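Nucleoprotein (Rift valley fever virus, PDB 3OV9) encapsidates the viral genomic RNA as ring-forming oligomers, shielding it from nucleases and presenting it as the template for transcription and replication. Local coordinates at residues F33-V38 and A108-G113; K43-A48 and K89-E94; L60-G65 and E124-T129; N66-M71 and L102-V107. One frame throughout, in Å; residues are numbered along the deposited sequence. Where two conformers were deposited one is given.

Contact 1: residues F33-V38 and A108-G113. With NO2 (nitrite ion), chain D.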
loop_
_atom_site.group_PDB
_atom_site.type_symbol
_atom_site.label_atom_id
_atom_site.label_comp_id
_atom_site.label_asym_id
_atom_site.label_seq_id
_atom_site.Cartn_x
_atom_site.Cartn_y
_atom_site.Cartn_z
ATOM N N PHE A 33 -10.297 1.096 -33.942
ATOM C CA PHE A 33 -11.710 0.961 -34.295
ATOM C C PHE A 33 -11.847 0.643 -35.784
ATOM O O PHE A 33 -10.920 0.869 -36.566
ATOM C CB PHE A 33 -12.491 2.243 -33.951
ATOM C CG PHE A 33 -12.294 3.356 -34.942
ATOM C CD1 PHE A 33 -13.316 3.715 -35.815
ATOM C CD2 PHE A 33 -11.080 4.032 -35.020
ATOM C CE1 PHE A 33 -13.132 4.731 -36.743
ATOM C CE2 PHE A 33 -10.886 5.049 -35.953
ATOM C CZ PHE A 33 -11.914 5.398 -36.814
ATOM N N ASP A 34 -13.015 0.141 -36.165
ATOM C CA ASP A 34 -13.297 -0.253 -37.539
ATOM C C ASP A 34 -14.351 0.686 -38.114
ATOM O O ASP A 34 -15.545 0.487 -37.891
ATOM C CB ASP A 34 -13.796 -1.701 -37.548
ATOM C CG ASP A 34 -13.957 -2.274 -38.949
ATOM O OD1 ASP A 34 -14.244 -1.524 -39.906
ATOM O OD2 ASP A 34 -13.809 -3.507 -39.083
ATOM N N ALA A 35 -13.897 1.697 -38.855
ATOM C CA ALA A 35 -14.774 2.756 -39.378
ATOM C C ALA A 35 -15.904 2.254 -40.280
ATOM O O ALA A 35 -17.046 2.707 -40.157
ATOM C CB ALA A 35 -13.956 3.815 -40.092
ATOM N N ARG A 36 -15.588 1.329 -41.185
ATOM C CA ARG A 36 -16.596 0.769 -42.090
ATOM C C ARG A 36 -17.704 0.042 -41.329
ATOM O O ARG A 36 -18.882 0.172 -41.673
ATOM C CB ARG A 36 -15.954 -0.165 -43.125
ATOM C CG ARG A 36 -15.145 0.557 -44.186
ATOM C CD ARG A 36 -14.380 -0.425 -45.071
ATOM N NE ARG A 36 -13.527 0.272 -46.032
ATOM C CZ ARG A 36 -12.282 0.681 -45.787
ATOM N NH1 ARG A 36 -11.718 0.465 -44.603
ATOM N NH2 ARG A 36 -11.599 1.312 -46.734
ATOM N N ARG A 37 -17.326 -0.707 -40.294
ATOM C CA ARG A 37 -18.299 -1.401 -39.455
ATOM C C ARG A 37 -19.140 -0.412 -38.643
ATOM O O ARG A 37 -20.343 -0.617 -38.474
ATOM C CB ARG A 37 -17.614 -2.427 -38.544
ATOM C CG ARG A 37 -18.569 -3.352 -37.771
ATOM C CD ARG A 37 -19.545 -4.112 -38.668
ATOM N NE ARG A 37 -20.371 -5.036 -37.891
ATOM C CZ ARG A 37 -21.567 -5.487 -38.262
ATOM N NH1 ARG A 37 -22.113 -5.099 -39.407
ATOM N NH2 ARG A 37 -22.225 -6.326 -37.474
ATOM N N VAL A 38 -18.505 0.656 -38.160
ATOM C CA VAL A 38 -19.209 1.705 -37.409
ATOM C C VAL A 38 -20.338 2.315 -38.247
ATOM O O VAL A 38 -21.479 2.405 -37.787
ATOM C CB VAL A 38 -18.241 2.811 -36.895
ATOM C CG1 VAL A 38 -19.016 4.036 -36.401
ATOM C CG2 VAL A 38 -17.362 2.277 -35.775
ATOM N N ALA A 108 -17.712 9.517 -33.613
ATOM C CA ALA A 108 -16.898 10.703 -33.882
ATOM C C ALA A 108 -15.677 10.385 -34.746
ATOM O O ALA A 108 -15.326 11.154 -35.644
ATOM C CB ALA A 108 -16.468 11.367 -32.571
ATOM N N ALA A 109 -15.046 9.243 -34.478
ATOM C CA ALA A 109 -13.834 8.844 -35.190
ATOM C C ALA A 109 -14.112 8.413 -36.628
ATOM O O ALA A 109 -13.364 8.769 -37.548
ATOM C CB ALA A 109 -13.119 7.739 -34.433
ATOM N N ALA A 110 -15.186 7.653 -36.817
ATOM C CA ALA A 110 -15.548 7.163 -38.143
ATOM C C ALA A 110 -16.019 8.296 -39.040
ATOM O O ALA A 110 -15.914 8.195 -40.258
ATOM C CB ALA A 110 -16.608 6.092 -38.047
ATOM N N LEU A 111 -16.535 9.365 -38.427
ATOM C CA LEU A 111 -17.053 10.528 -39.151
ATOM C C LEU A 111 -16.236 11.806 -38.867
ATOM O O LEU A 111 -16.786 12.911 -38.742
ATOM C CB LEU A 111 -18.550 10.707 -38.850
ATOM C CG LEU A 111 -19.458 9.517 -39.205
ATOM C CD1 LEU A 111 -20.798 9.593 -38.484
ATOM C CD2 LEU A 111 -19.664 9.391 -40.713
ATOM N N ALA A 112 -14.914 11.641 -38.803
ATOM C CA ALA A 112 -13.975 12.697 -38.403
ATOM C C ALA A 112 -14.024 13.971 -39.249
ATOM O O ALA A 112 -13.753 15.067 -38.752
ATOM C CB ALA A 112 -12.554 12.151 -38.345
ATOM N N GLY A 113 -14.365 13.825 -40.525
ATOM C CA GLY A 113 -14.504 14.973 -41.415
ATOM C C GLY A 113 -15.499 15.992 -40.897
ATOM O O GLY A 113 -15.267 17.197 -41.004
HETATM N N NO2 D . -7.894 3.478 -36.638
HETATM O O1 NO2 D . -8.164 2.728 -37.847
HETATM O O2 NO2 D . -7.782 2.552 -35.530
#
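Phe33 reaches from the turn before helix 35-46 onto the C-terminal end of helix 104-110. Its CB points at that helix and packs on Arg106, and chi1 of 78° places CG between the backbone N and the carbonyl carbon. Farther out, CD2 and CE2 run beside a bound nitrite ion, probably picked up during crystallisation, with CE2 3.4 Å from its N. CZ at the tip meets Ala109 CB at 3.5 Å, while CE1 comes within 3.6 Å of Ala110 N. The methyl of Ala109 sits over one ring face, 3.8 Å from the centroid and 21° off the normal, a CH-pi contact shifted toward the rim. The next residue, Ala110, fits its CB against Val38 CG1 at 3.6 Å and Ala35 CB at 4.0 Å; with a methyl on each side, the Ala35 and Ala110 CA atoms come within 4.6 Å. Asp34 N-caps helix 35-46, its OD1 accepting from Arg37 N from above the carboxylate plane. The nitrite is held by Gly32 N and, weakly, by Phe33 N. Phe33 is an RNA-binding residue by similarity, so this alanine-lined helix junction probably sets the position of an aromatic in the RNA-binding site.

Contact 2: residues K43-A48 and K89-E94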
loop_
_atom_site.group_PDB
_atom_site.type_symbol
_atom_site.label_atom_id
_atom_site.label_comp_id
_atom_site.label_asym_id
_atom_site.label_seq_id
_atom_site.Cartn_x
_atom_site.Cartn_y
_atom_site.Cartn_z
ATOM N N LYS A 43 -26.138 2.939 -40.026
ATOM C CA LYS A 43 -27.152 2.822 -41.079
ATOM C C LYS A 43 -28.185 1.743 -40.754
ATOM O O LYS A 43 -29.389 1.948 -40.949
ATOM C CB LYS A 43 -26.485 2.519 -42.426
ATOM C CG LYS A 43 -25.741 3.697 -43.057
ATOM C CD LYS A 43 -26.537 4.351 -44.183
ATOM C CE LYS A 43 -26.387 3.600 -45.497
ATOM N NZ LYS A 43 -27.116 4.248 -46.627
ATOM N N GLN A 44 -27.703 0.603 -40.255
ATOM C CA GLN A 44 -28.549 -0.533 -39.885
ATOM C C GLN A 44 -29.535 -0.182 -38.771
ATOM O O GLN A 44 -30.738 -0.398 -38.916
ATOM C CB GLN A 44 -27.686 -1.730 -39.466
ATOM C CG GLN A 44 -28.475 -2.945 -38.982
ATOM C CD GLN A 44 -27.599 -3.968 -38.294
ATOM O OE1 GLN A 44 -26.765 -4.618 -38.926
ATOM N NE2 GLN A 44 -27.784 -4.119 -36.990
ATOM N N TYR A 45 -29.012 0.354 -37.669
ATOM C CA TYR A 45 -29.821 0.688 -36.499
ATOM C C TYR A 45 -30.662 1.946 -36.699
ATOM O O TYR A 45 -31.777 2.039 -36.185
ATOM C CB TYR A 45 -28.938 0.861 -35.257
ATOM C CG TYR A 45 -28.353 -0.420 -34.699
ATOM C CD1 TYR A 45 -29.167 -1.511 -34.393
ATOM C CD2 TYR A 45 -26.986 -0.528 -34.445
ATOM C CE1 TYR A 45 -28.631 -2.684 -33.874
ATOM C CE2 TYR A 45 -26.439 -1.696 -33.924
ATOM C CZ TYR A 45 -27.266 -2.769 -33.646
ATOM O OH TYR A 45 -26.732 -3.922 -33.129
ATOM N N GLY A 46 -30.123 2.906 -37.445
ATOM C CA GLY A 46 -30.718 4.236 -37.540
ATOM C C GLY A 46 -31.692 4.462 -38.675
ATOM O O GLY A 46 -32.618 5.268 -38.546
ATOM N N GLY A 47 -31.483 3.762 -39.788
ATOM C CA GLY A 47 -32.314 3.932 -40.978
ATOM C C GLY A 47 -32.285 5.360 -41.487
ATOM O O GLY A 47 -31.216 5.925 -41.708
ATOM N N ALA A 48 -33.467 5.950 -41.650
ATOM C CA ALA A 48 -33.597 7.328 -42.124
ATOM C C ALA A 48 -33.091 8.359 -41.111
ATOM O O ALA A 48 -32.787 9.496 -41.477
ATOM C CB ALA A 48 -35.044 7.619 -42.506
ATOM N N LYS A 89 -31.564 2.284 -29.224
ATOM C CA LYS A 89 -31.645 2.185 -30.679
ATOM C C LYS A 89 -30.330 1.727 -31.310
ATOM O O LYS A 89 -30.337 0.922 -32.245
ATOM C CB LYS A 89 -32.083 3.524 -31.280
ATOM C CG LYS A 89 -32.431 3.481 -32.760
ATOM C CD LYS A 89 -32.976 4.820 -33.219
ATOM C CE LYS A 89 -33.238 4.837 -34.711
ATOM N NZ LYS A 89 -33.866 6.119 -35.129
ATOM N N TYR A 90 -29.214 2.236 -30.792
ATOM C CA TYR A 90 -27.893 1.970 -31.375
ATOM C C TYR A 90 -27.038 1.007 -30.546
ATOM O O TYR A 90 -25.880 0.739 -30.892
ATOM C CB TYR A 90 -27.149 3.289 -31.634
ATOM C CG TYR A 90 -27.816 4.151 -32.680
ATOM C CD1 TYR A 90 -27.536 3.979 -34.034
ATOM C CD2 TYR A 90 -28.744 5.131 -32.319
ATOM C CE1 TYR A 90 -28.154 4.759 -35.002
ATOM C CE2 TYR A 90 -29.368 5.916 -33.276
ATOM C CZ TYR A 90 -29.070 5.727 -34.617
ATOM O OH TYR A 90 -29.689 6.503 -35.567
ATOM N N LYS A 91 -27.626 0.488 -29.465
ATOM C CA LYS A 91 -26.981 -0.469 -28.550
ATOM C C LYS A 91 -25.615 0.012 -28.052
ATOM O O LYS A 91 -24.642 -0.748 -28.010
ATOM C CB LYS A 91 -26.900 -1.873 -29.179
ATOM C CG LYS A 91 -28.212 -2.394 -29.787
ATOM C CD LYS A 91 -29.396 -2.376 -28.807
ATOM C CE LYS A 91 -29.428 -3.601 -27.905
ATOM N NZ LYS A 91 -30.568 -3.547 -26.941
ATOM N N LEU A 92 -25.566 1.284 -27.658
ATOM C CA LEU A 92 -24.319 1.948 -27.281
ATOM C C LEU A 92 -23.651 1.340 -26.054
ATOM O O LEU A 92 -24.316 0.988 -25.073
ATOM C CB LEU A 92 -24.551 3.451 -27.067
ATOM C CG LEU A 92 -25.002 4.295 -28.265
ATOM C CD1 LEU A 92 -25.375 5.701 -27.810
ATOM C CD2 LEU A 92 -23.934 4.350 -29.353
ATOM N N LYS A 93 -22.329 1.217 -26.129
ATOM C CA LYS A 93 -21.515 0.713 -25.029
ATOM C C LYS A 93 -20.468 1.752 -24.620
ATOM O O LYS A 93 -20.335 2.798 -25.266
ATOM C CB LYS A 93 -20.825 -0.601 -25.424
ATOM C CG LYS A 93 -21.761 -1.723 -25.883
ATOM C CD LYS A 93 -22.605 -2.280 -24.737
ATOM C CE LYS A 93 -23.388 -3.518 -25.163
ATOM N NZ LYS A 93 -24.388 -3.235 -26.234
ATOM N N GLU A 94 -19.743 1.454 -23.540
ATOM C CA GLU A 94 -18.656 2.306 -23.056
ATOM C C GLU A 94 -17.299 1.691 -23.394
ATOM O O GLU A 94 -17.212 0.504 -23.719
ATOM C CB GLU A 94 -18.776 2.514 -21.542
ATOM C CG GLU A 94 -20.035 3.247 -21.120
ATOM C CD GLU A 94 -20.206 3.330 -19.616
ATOM O OE1 GLU A 94 -19.342 2.802 -18.886
ATOM O OE2 GLU A 94 -21.210 3.923 -19.165
HETATM O O HOH W 1 -32.648 0.359 -34.368
#
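Tyr45 and Tyr90 bring two helix ends together, with their CA atoms 5.6 Å apart. Both segments come from the C-terminal ends of helices, 35-46 and 77-90; Gly47 and Lys91 are the first residues to leave helical angles, both with positive phi. Water 1 joins the two backbones by donating to Tyr45 O at 2.6 Å and to Lys89 O at 3.2 Å. Tyr45 lies across the end of the second helix. Its CB touches Lys89 O at 3.3 Å and Tyr90 CD1 at 3.6 Å, and one ring face lies over Tyr90 C, with Gln44 NE2 over the opposite face. At the far end of this ring, Lys91 crosses at about a right angle, its CG 4.0 Å from Tyr45 OH. Tyr90 in turn passes its ring obliquely by Gly46 N and brings OH to 3.2 Å from Gly46 CA, a close fit against a residue with no side chain. That hydroxyl is hydrogen-bonded to Asp53 of helix 50-63. Lys89 stretches fully beyond CG, laying CE 3.5 Å from Tyr45 O, and its NZ makes weak, long ion pairs with Asp49 and Asp53. Direct contact is thus mostly van der Waals, aromatic and aliphatic carbon against backbone; the polar link between the segments is a shared water, and the buried tyrosine hydroxyl is satisfied by a third helix.

Contact 3: residues L60-G65 and E124-T129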
loop_
_atom_site.group_PDB
_atom_site.type_symbol
_atom_site.label_atom_id
_atom_site.label_comp_id
_atom_site.label_asym_id
_atom_site.label_seq_id
_atom_site.Cartn_x
_atom_site.Cartn_y
_atom_site.Cartn_z
ATOM N N LEU A 60 -22.494 14.831 -28.253
ATOM C CA LEU A 60 -22.484 14.109 -26.988
ATOM C C LEU A 60 -21.078 13.630 -26.607
ATOM O O LEU A 60 -20.631 13.834 -25.478
ATOM C CB LEU A 60 -23.456 12.929 -27.079
ATOM C CG LEU A 60 -24.154 12.359 -25.849
ATOM C CD1 LEU A 60 -24.799 13.444 -24.995
ATOM C CD2 LEU A 60 -25.192 11.333 -26.285
ATOM N N ALA A 61 -20.385 13.004 -27.558
ATOM C CA ALA A 61 -19.023 12.517 -27.344
ATOM C C ALA A 61 -18.052 13.634 -26.972
ATOM O O ALA A 61 -17.218 13.473 -26.082
ATOM C CB ALA A 61 -18.523 11.779 -28.587
ATOM N N LEU A 62 -18.176 14.767 -27.657
ATOM C CA LEU A 62 -17.218 15.858 -27.526
ATOM C C LEU A 62 -17.433 16.713 -26.282
ATOM O O LEU A 62 -16.488 17.317 -25.773
ATOM C CB LEU A 62 -17.228 16.726 -28.795
ATOM C CG LEU A 62 -16.337 16.299 -29.977
ATOM C CD1 LEU A 62 -16.390 14.800 -30.273
ATOM C CD2 LEU A 62 -16.690 17.099 -31.228
ATOM N N THR A 63 -18.666 16.751 -25.785
ATOM C CA THR A 63 -18.996 17.621 -24.655
ATOM C C THR A 63 -19.254 16.875 -23.341
ATOM O O THR A 63 -19.124 17.463 -22.264
ATOM C CB THR A 63 -20.174 18.583 -24.976
ATOM O OG1 THR A 63 -21.385 17.839 -25.146
ATOM C CG2 THR A 63 -19.885 19.404 -26.241
ATOM N N ARG A 64 -19.604 15.591 -23.424
ATOM C CA ARG A 64 -19.873 14.792 -22.219
ATOM C C ARG A 64 -18.972 13.569 -22.064
ATOM O O ARG A 64 -18.752 13.094 -20.951
ATOM C CB ARG A 64 -21.347 14.372 -22.148
ATOM C CG ARG A 64 -22.352 15.518 -22.001
ATOM C CD ARG A 64 -22.090 16.413 -20.777
ATOM N NE ARG A 64 -22.044 15.682 -19.505
ATOM C CZ ARG A 64 -23.096 15.447 -18.719
ATOM N NH1 ARG A 64 -24.308 15.865 -19.060
ATOM N NH2 ARG A 64 -22.935 14.782 -17.581
ATOM N N GLY A 65 -18.456 13.052 -23.176
ATOM C CA GLY A 65 -17.536 11.920 -23.128
ATOM C C GLY A 65 -18.083 10.631 -23.714
ATOM O O GLY A 65 -18.989 10.645 -24.551
ATOM N N GLU A 124 -15.350 26.003 -26.746
ATOM C CA GLU A 124 -15.449 26.426 -25.348
ATOM C C GLU A 124 -16.193 25.443 -24.434
ATOM O O GLU A 124 -16.310 25.681 -23.227
ATOM C CB GLU A 124 -16.051 27.834 -25.252
ATOM C CG GLU A 124 -15.195 28.922 -25.901
ATOM C CD GLU A 124 -13.745 28.889 -25.442
ATOM O OE1 GLU A 124 -13.493 29.014 -24.223
ATOM O OE2 GLU A 124 -12.855 28.735 -26.302
ATOM N N TRP A 125 -16.675 24.340 -25.002
ATOM C CA TRP A 125 -17.381 23.320 -24.221
ATOM C C TRP A 125 -16.676 21.961 -24.205
ATOM O O TRP A 125 -17.229 20.968 -23.721
ATOM C CB TRP A 125 -18.832 23.184 -24.687
ATOM C CG TRP A 125 -19.598 24.466 -24.572
ATOM C CD1 TRP A 125 -20.010 25.075 -23.419
ATOM C CD2 TRP A 125 -20.039 25.301 -25.647
ATOM N NE1 TRP A 125 -20.682 26.237 -23.713
ATOM C CE2 TRP A 125 -20.714 26.401 -25.073
ATOM C CE3 TRP A 125 -19.929 25.227 -27.043
ATOM C CZ2 TRP A 125 -21.280 27.420 -25.845
ATOM C CZ3 TRP A 125 -20.493 26.242 -27.810
ATOM C CH2 TRP A 125 -21.158 27.324 -27.208
ATOM N N LEU A 126 -15.453 21.928 -24.730
ATOM C CA LEU A 126 -14.619 20.731 -24.690
ATOM C C LEU A 126 -13.887 20.639 -23.346
ATOM O O LEU A 126 -13.739 21.656 -22.660
ATOM C CB LEU A 126 -13.611 20.751 -25.847
ATOM C CG LEU A 126 -14.159 20.918 -27.267
ATOM C CD1 LEU A 126 -13.012 21.139 -28.245
ATOM C CD2 LEU A 126 -15.017 19.728 -27.691
ATOM N N PRO A 127 -13.434 19.423 -22.960
ATOM C CA PRO A 127 -12.698 19.241 -21.699
ATOM C C PRO A 127 -11.495 20.176 -21.580
ATOM O O PRO A 127 -11.284 20.779 -20.525
ATOM C CB PRO A 127 -12.249 17.781 -21.768
ATOM C CG PRO A 127 -13.288 17.121 -22.592
ATOM C CD PRO A 127 -13.657 18.133 -23.641
ATOM N N VAL A 128 -10.720 20.286 -22.658
ATOM C CA VAL A 128 -9.706 21.324 -22.779
ATOM C C VAL A 128 -10.224 22.320 -23.811
ATOM O O VAL A 128 -10.468 21.958 -24.962
ATOM C CB VAL A 128 -8.336 20.757 -23.216
ATOM C CG1 VAL A 128 -7.284 21.859 -23.252
ATOM C CG2 VAL A 128 -7.893 19.641 -22.285
ATOM N N THR A 129 -10.416 23.566 -23.388
ATOM C CA THR A 129 -10.999 24.585 -24.255
ATOM C C THR A 129 -9.962 25.119 -25.236
ATOM O O THR A 129 -8.757 24.969 -25.020
ATOM C CB THR A 129 -11.589 25.767 -23.449
ATOM O OG1 THR A 129 -10.540 26.433 -22.733
ATOM C CG2 THR A 129 -12.662 25.284 -22.471
HETATM O O HOH W 2 -16.525 18.936 -22.067
HETATM O O HOH W 3 -19.130 20.689 -21.928
#
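Leu126 lays its CD2 methyl over the last turn of helix 50-63, 3.4 Å from Leu62 O and 3.9 Å from Leu62 CB. The side chain starts with CG anti to the carbonyl carbon (chi1 -55°), and its end comes nearer to the helix than its CB does. Beside it, CD of the Pro127 ring approaches the same carbonyl oxygen, Leu62 O, at 3.6 Å, so two aliphatic groups border one backbone acceptor. Leu62 itself is buried and continues into Thr115, Leu119 and Leu122 of helix 112-122; Leu126 also rests on Leu119, which makes the pair part of one apolar layer. Toward the surface the contact turns wet. Two waters lie between Thr63 O and Trp125 O, the one nearer Pro127 standing 2.7 Å from Trp125 O and the other 2.6 Å from it, and both are also within hydrogen-bonding distance of Thr63 O. Next to them Thr63 CG2 is 4.2 Å from Trp125 CB, while Thr63 OG1 turns back to bond Val59 O in its own helix. The Trp125 side chain leads away from the helix toward its tip and packs on Val25 of a neighbouring subunit. Trp125 is, by similarity, important for dimerization, and residues 60-65 belong to the region essential for oligomerization: this is a helix end joined to an interhelical loop at the border of a subunit interface.

Contact 4: residues N66-M71 and L102-V107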
loop_
_atom_site.group_PDB
_atom_site.type_symbol
_atom_site.label_atom_id
_atom_site.label_comp_id
_atom_site.label_asym_id
_atom_site.label_seq_id
_atom_site.Cartn_x
_atom_site.Cartn_y
_atom_site.Cartn_z
ATOM N N ASN A 66 -17.532 9.512 -23.251
ATOM C CA ASN A 66 -17.782 8.207 -23.858
ATOM C C ASN A 66 -18.530 7.232 -22.944
ATOM O O ASN A 66 -18.549 6.024 -23.196
ATOM C CB ASN A 66 -16.450 7.595 -24.322
ATOM C CG ASN A 66 -16.630 6.505 -25.372
ATOM O OD1 ASN A 66 -17.518 6.578 -26.220
ATOM N ND2 ASN A 66 -15.772 5.490 -25.320
ATOM N N LYS A 67 -19.155 7.759 -21.891
ATOM C CA LYS A 67 -19.903 6.929 -20.944
ATOM C C LYS A 67 -21.376 7.352 -20.856
ATOM O O LYS A 67 -21.749 8.124 -19.968
ATOM C CB LYS A 67 -19.243 6.949 -19.558
ATOM C CG LYS A 67 -17.840 6.366 -19.525
ATOM C CD LYS A 67 -17.318 6.281 -18.101
ATOM C CE LYS A 67 -15.989 5.542 -18.029
ATOM N NZ LYS A 67 -14.846 6.377 -18.494
ATOM N N PRO A 68 -22.220 6.838 -21.775
ATOM C CA PRO A 68 -23.621 7.262 -21.881
ATOM C C PRO A 68 -24.459 7.050 -20.614
ATOM O O PRO A 68 -25.319 7.877 -20.309
ATOM C CB PRO A 68 -24.159 6.404 -23.029
ATOM C CG PRO A 68 -22.962 6.064 -23.833
ATOM C CD PRO A 68 -21.874 5.866 -22.830
ATOM N N ARG A 69 -24.213 5.962 -19.888
ATOM C CA ARG A 69 -24.952 5.700 -18.650
ATOM C C ARG A 69 -24.550 6.660 -17.532
ATOM O O ARG A 69 -25.401 7.086 -16.739
ATOM C CB ARG A 69 -24.797 4.239 -18.206
ATOM C CG ARG A 69 -25.617 3.243 -19.024
ATOM C CD ARG A 69 -27.122 3.406 -18.807
ATOM N NE ARG A 69 -27.891 2.616 -19.767
ATOM C CZ ARG A 69 -29.206 2.705 -19.947
ATOM N NH1 ARG A 69 -29.932 3.555 -19.231
ATOM N NH2 ARG A 69 -29.799 1.939 -20.851
ATOM N N ARG A 70 -23.264 7.007 -17.485
ATOM C CA ARG A 70 -22.726 7.924 -16.479
ATOM C C ARG A 70 -23.214 9.359 -16.692
ATOM O O ARG A 70 -23.630 10.022 -15.740
ATOM C CB ARG A 70 -21.190 7.877 -16.462
ATOM C CG ARG A 70 -20.543 8.783 -15.412
ATOM C CD ARG A 70 -19.053 8.974 -15.658
ATOM N NE ARG A 70 -18.231 8.022 -14.913
ATOM C CZ ARG A 70 -16.903 7.950 -14.989
ATOM N NH1 ARG A 70 -16.227 8.769 -15.788
ATOM N NH2 ARG A 70 -16.246 7.050 -14.269
ATOM N N MET A 71 -23.166 9.831 -17.938
ATOM C CA MET A 71 -23.572 11.205 -18.258
ATOM C C MET A 71 -25.057 11.457 -17.980
ATOM O O MET A 71 -25.445 12.573 -17.630
ATOM C CB MET A 71 -23.204 11.581 -19.706
ATOM C CG MET A 71 -23.959 10.817 -20.792
ATOM S SD MET A 71 -23.431 11.227 -22.476
ATOM C CE MET A 71 -21.753 10.603 -22.476
ATOM N N LEU A 102 -21.183 -0.304 -31.125
ATOM C CA LEU A 102 -20.990 1.136 -31.265
ATOM C C LEU A 102 -20.692 1.790 -29.923
ATOM O O LEU A 102 -21.193 1.356 -28.880
ATOM C CB LEU A 102 -22.235 1.792 -31.874
ATOM C CG LEU A 102 -22.558 1.563 -33.351
ATOM C CD1 LEU A 102 -23.944 2.103 -33.677
ATOM C CD2 LEU A 102 -21.509 2.206 -34.248
ATOM N N THR A 103 -19.855 2.825 -29.967
ATOM C CA THR A 103 -19.648 3.746 -28.848
ATOM C C THR A 103 -19.701 5.158 -29.418
ATOM O O THR A 103 -19.562 5.349 -30.629
ATOM C CB THR A 103 -18.277 3.558 -28.152
ATOM O OG1 THR A 103 -17.219 3.955 -29.037
ATOM C CG2 THR A 103 -18.067 2.119 -27.710
ATOM N N LEU A 104 -19.894 6.143 -28.544
ATOM C CA LEU A 104 -19.919 7.546 -28.958
ATOM C C LEU A 104 -18.604 7.995 -29.608
ATOM O O LEU A 104 -18.621 8.670 -30.638
ATOM C CB LEU A 104 -20.283 8.457 -27.775
ATOM C CG LEU A 104 -21.658 8.250 -27.130
ATOM C CD1 LEU A 104 -21.765 9.060 -25.848
ATOM C CD2 LEU A 104 -22.790 8.611 -28.080
ATOM N N SER A 105 -17.475 7.599 -29.019
ATOM C CA SER A 105 -16.153 7.959 -29.541
ATOM C C SER A 105 -15.919 7.385 -30.938
ATOM O O SER A 105 -15.291 8.026 -31.781
ATOM C CB SER A 105 -15.039 7.498 -28.595
ATOM O OG SER A 105 -15.046 8.239 -27.389
ATOM N N ARG A 106 -16.424 6.176 -31.174
ATOM C CA ARG A 106 -16.284 5.519 -32.477
ATOM C C ARG A 106 -17.080 6.228 -33.573
ATOM O O ARG A 106 -16.635 6.303 -34.719
ATOM C CB ARG A 106 -16.673 4.043 -32.384
ATOM C CG ARG A 106 -15.611 3.203 -31.694
ATOM C CD ARG A 106 -16.045 1.763 -31.497
ATOM N NE ARG A 106 -15.027 1.008 -30.766
ATOM C CZ ARG A 106 -15.093 -0.293 -30.503
ATOM N NH1 ARG A 106 -16.136 -1.014 -30.903
ATOM N NH2 ARG A 106 -14.109 -0.876 -29.833
ATOM N N VAL A 107 -18.253 6.750 -33.220
ATOM C CA VAL A 107 -19.043 7.545 -34.162
ATOM C C VAL A 107 -18.263 8.797 -34.589
ATOM O O VAL A 107 -18.147 9.085 -35.785
ATOM C CB VAL A 107 -20.438 7.912 -33.588
ATOM C CG1 VAL A 107 -21.194 8.837 -34.547
ATOM C CG2 VAL A 107 -21.253 6.643 -33.327
HETATM O O HOH W 4 -20.195 5.423 -25.774
HETATM O O HOH W 5 -14.784 3.744 -27.976
#
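Asn66 OD1 is gripped from two directions at the start of helix 104-110. Ser105 N donates to it at 3.0 Å, fairly straight at 158° but from above the carbonyl plane of the amide, and water 4 donates at 2.9 Å. The same water accepts from Leu104 N, so the oxygen serves the first turn of the helix both directly and through solvent. Chi1 of -160° sets CG anti to the backbone N, and the amide lies beside Ser105, whose OG is 3.1 Å from Asn66 CG. At the other end of the amide, water 5 weakly accepts from ND2 and also bonds Thr103 OG1. Thr103 is the N-cap residue, its OG1 accepting from Arg106 N at 3.2 Å. Apart from these polar bonds, Leu104 CD1 meets Pro68 CG at 3.8 Å and Met71 CE at 3.7 Å, each tip to tip; Leu104 also packs on Met57 and Ala61 of helix 50-63. Lys67, Ser105 and Arg106 probably bind RNA, as in related proteins, and Arg106 is held by Asn96 and by the backbone of Pro97, Ser98 and Glu101. The arrangement is a capped helix N terminus braced by an asparagine amide, consistent with a place in the RNA-binding site.

How the contacts relate
From the N terminus, the chain enters contact 1 at residues 33-38, and its partner 108-113 closes a 69-residue loop that holds the whole of contacts 2 and 4. Contact 2 joins the far end of helix 35-46 to the end of helix 77-90. Contact 3 starts on helix 50-63 and reaches 124-129, thereby crossing contacts 1 and 2 while enclosing contact 4, whose own segments alternate with those of contact 2. Contacts 2 and 4 meet directly, probably through a bond from Lys93 N to Leu102 O. Leu62 touches Ala108 between contacts 3 and 1. Contacts 1 and 4 share helix 104-110 and contacts 1 and 2 share helix 35-46, while contact 3 ties helix 50-63 to the loop after helix 112-122.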